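Local coordinates for protein involved in catabolism of external DNA (Legionella pneumophila subsp. pneumophila, PDB 2OO3) that probably methylates N6 of a single adenine in 23S ribosomal RNA, taking the methyl group from S-adenosyl-L-methionine, at residues 170-175 with 203-208. Sequence-based numbering, arbitrary orientation.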
loop_
_atom_site.group_PDB
_atom_site.type_symbol
_atom_site.label_atom_id
_atom_site.label_comp_id
_atom_site.label_asym_id
_atom_site.label_seq_id
_atom_site.Cartn_x
_atom_site.Cartn_y
_atom_site.Cartn_z
ATOM N N GLU A 170 11.676 -2.281 -10.534
ATOM C CA GLU A 170 12.215 -2.833 -11.779
ATOM C C GLU A 170 13.702 -2.444 -11.982
ATOM O O GLU A 170 14.421 -3.172 -12.658
ATOM C CB GLU A 170 11.346 -2.500 -13.019
ATOM C CG GLU A 170 11.218 -1.001 -13.339
ATOM C CD GLU A 170 10.488 -0.711 -14.672
ATOM O OE1 GLU A 170 9.451 -1.370 -14.975
ATOM O OE2 GLU A 170 10.959 0.184 -15.420
ATOM N N ARG A 171 14.147 -1.313 -11.418
ATOM C CA ARG A 171 15.587 -0.992 -11.365
ATOM C C ARG A 171 16.130 -1.245 -9.956
ATOM O O ARG A 171 15.519 -0.860 -8.955
ATOM C CB ARG A 171 15.895 0.446 -11.796
ATOM C CG ARG A 171 15.403 0.813 -13.238
ATOM C CD ARG A 171 15.603 2.296 -13.578
ATOM N NE ARG A 171 14.737 3.175 -12.780
ATOM C CZ ARG A 171 15.150 3.897 -11.736
ATOM N NH1 ARG A 171 16.427 3.871 -11.360
ATOM N NH2 ARG A 171 14.281 4.643 -11.070
ATOM N N LYS A 172 17.290 -1.887 -9.896
ATOM C CA LYS A 172 17.987 -2.159 -8.652
ATOM C C LYS A 172 18.190 -0.844 -7.900
ATOM O O LYS A 172 18.094 -0.786 -6.665
ATOM C CB LYS A 172 19.347 -2.772 -9.010
ATOM C CG LYS A 172 20.252 -3.124 -7.891
ATOM C CD LYS A 172 21.545 -3.538 -8.564
ATOM C CE LYS A 172 22.749 -3.317 -7.742
ATOM N NZ LYS A 172 23.872 -4.114 -8.323
ATOM N N GLU A 173 18.446 0.226 -8.648
ATOM C CA GLU A 173 18.754 1.506 -7.999
ATOM C C GLU A 173 17.575 2.058 -7.183
ATOM O O GLU A 173 17.778 2.874 -6.296
ATOM C CB GLU A 173 19.257 2.524 -9.028
ATOM C CG GLU A 173 20.641 2.154 -9.674
ATOM C CD GLU A 173 20.609 0.963 -10.688
ATOM O OE1 GLU A 173 19.540 0.697 -11.308
ATOM O OE2 GLU A 173 21.688 0.307 -10.864
ATOM N N GLU A 174 16.354 1.603 -7.476
ATOM C CA GLU A 174 15.163 2.015 -6.702
ATOM C C GLU A 174 15.287 1.697 -5.211
ATOM O O GLU A 174 14.695 2.385 -4.357
ATOM C CB GLU A 174 13.906 1.382 -7.285
ATOM C CG GLU A 174 13.584 1.919 -8.693
ATOM C CD GLU A 174 12.271 1.368 -9.250
ATOM O OE1 GLU A 174 11.229 1.529 -8.567
ATOM O OE2 GLU A 174 12.292 0.766 -10.362
ATOM N N TYR A 175 16.060 0.655 -4.888
ATOM C CA TYR A 175 16.218 0.238 -3.493
ATOM C C TYR A 175 17.055 1.236 -2.686
ATOM O O TYR A 175 17.045 1.208 -1.459
ATOM C CB TYR A 175 16.887 -1.129 -3.420
ATOM C CG TYR A 175 16.021 -2.305 -3.799
ATOM C CD1 TYR A 175 15.236 -2.957 -2.838
ATOM C CD2 TYR A 175 16.034 -2.797 -5.086
ATOM C CE1 TYR A 175 14.466 -4.089 -3.181
ATOM C CE2 TYR A 175 15.249 -3.901 -5.452
ATOM C CZ TYR A 175 14.488 -4.551 -4.501
ATOM O OH TYR A 175 13.747 -5.648 -4.892
ATOM N N LYS A 203 17.287 -11.061 -1.099
ATOM C CA LYS A 203 17.398 -10.691 0.309
ATOM C C LYS A 203 18.434 -9.598 0.569
ATOM O O LYS A 203 18.241 -8.748 1.418
ATOM C CB LYS A 203 17.755 -11.904 1.190
ATOM C CG LYS A 203 17.915 -11.481 2.668
ATOM C CD LYS A 203 16.925 -12.211 3.584
ATOM C CE LYS A 203 16.817 -11.568 4.993
ATOM N NZ LYS A 203 15.781 -10.474 5.028
ATOM N N ALA A 204 19.552 -9.640 -0.139
ATOM C CA ALA A 204 20.620 -8.696 0.107
ATOM C C ALA A 204 20.175 -7.270 -0.246
ATOM O O ALA A 204 20.463 -6.312 0.467
ATOM C CB ALA A 204 21.838 -9.096 -0.712
ATOM N N TRP A 205 19.488 -7.136 -1.361
ATOM C CA TRP A 205 19.008 -5.837 -1.795
ATOM C C TRP A 205 17.979 -5.321 -0.801
ATOM O O TRP A 205 18.029 -4.175 -0.420
ATOM C CB TRP A 205 18.363 -5.934 -3.170
ATOM C CG TRP A 205 19.313 -6.254 -4.315
ATOM C CD1 TRP A 205 20.689 -6.405 -4.252
ATOM C CD2 TRP A 205 18.958 -6.417 -5.684
ATOM N NE1 TRP A 205 21.194 -6.650 -5.517
ATOM C CE2 TRP A 205 20.152 -6.675 -6.405
ATOM C CE3 TRP A 205 17.740 -6.352 -6.386
ATOM C CZ2 TRP A 205 20.160 -6.879 -7.775
ATOM C CZ3 TRP A 205 17.751 -6.551 -7.755
ATOM C CH2 TRP A 205 18.964 -6.810 -8.437
ATOM N N THR A 206 17.032 -6.171 -0.426
ATOM C CA THR A 206 16.031 -5.801 0.582
ATOM C C THR A 206 16.661 -5.384 1.935
ATOM O O THR A 206 16.258 -4.380 2.527
ATOM C CB THR A 206 14.975 -6.913 0.741
ATOM O OG1 THR A 206 14.286 -7.077 -0.515
ATOM C CG2 THR A 206 13.978 -6.528 1.818
ATOM N N GLU A 207 17.689 -6.109 2.389
ATOM C CA GLU A 207 18.347 -5.765 3.642
ATOM C C GLU A 207 19.068 -4.407 3.563
ATOM O O GLU A 207 19.140 -3.676 4.565
ATOM C CB GLU A 207 19.329 -6.864 4.082
ATOM C CG GLU A 207 18.666 -8.169 4.609
ATOM C CD GLU A 207 17.780 -7.929 5.852
ATOM O OE1 GLU A 207 18.063 -7.013 6.638
ATOM O OE2 GLU A 207 16.773 -8.625 6.033
ATOM N N GLN A 208 19.613 -4.073 2.386
ATOM C CA GLN A 208 20.263 -2.765 2.205
ATOM C C GLN A 208 19.244 -1.623 2.209
ATOM O O GLN A 208 19.489 -0.538 2.767
ATOM C CB GLN A 208 21.103 -2.742 0.935
ATOM C CG GLN A 208 22.402 -3.613 1.066
ATOM C CD GLN A 208 23.033 -3.876 -0.286
ATOM O OE1 GLN A 208 23.715 -3.009 -0.824
ATOM N NE2 GLN A 208 22.792 -5.072 -0.852
HETATM O O HOH W 1 14.424 -7.724 -3.115
#
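Two neighbouring helices on one side of the central sheet of this Rossmann-like methyltransferase, 174-188 and 203-216, meet near their N-terminal ends, where Y175 and K172 receive the indole of W205. Strand 193-200 links the two helices in the chain, and helix 174-188 forms the crossover between the parallel neighbouring strands 161-165 and 193-200. The W205 methylene sits squarely on the Y175 ring: CB of W205 lies 4.1 Å from the ring centroid and only 1° off its normal. From there the indole reaches past the phenol toward the turn, with CE3 of W205 3.6 Å from CE2 of Y175. The two ring planes are inclined at 59°, an oblique pairing. K172 then closes over a face of the indole. Its CG is anti to the backbone N (chi1 179°), and the extended chain carries the methylenes across the six-membered ring at about a right angle. CG of K172 is 3.8 Å from that ring's centroid, a CH-pi contact, and CD of K172 comes to 3.7 Å from CZ2 of W205. The type I turn R171-E174 presents this lysine, and E174 OE2 accepts a nearly straight bond from the backbone N of R171 (3.0 Å). At the phenol end a water links the helices: it lies 2.8 Å from Y175 OH and donates to T206 OG1 at 2.7 Å. The T206 hydroxyl is also hydrogen-bonded to the carbonyl oxygen of P199, tying the bridge to the strand beneath. The Y175 ring, at the CE3 corner, and the K172 methylenes, over the six-membered ring, meet W205 from the same side of its plane; direct contact is chiefly apolar, while the hydroxyls of Y175 and T206, two buried residues, are joined through one water.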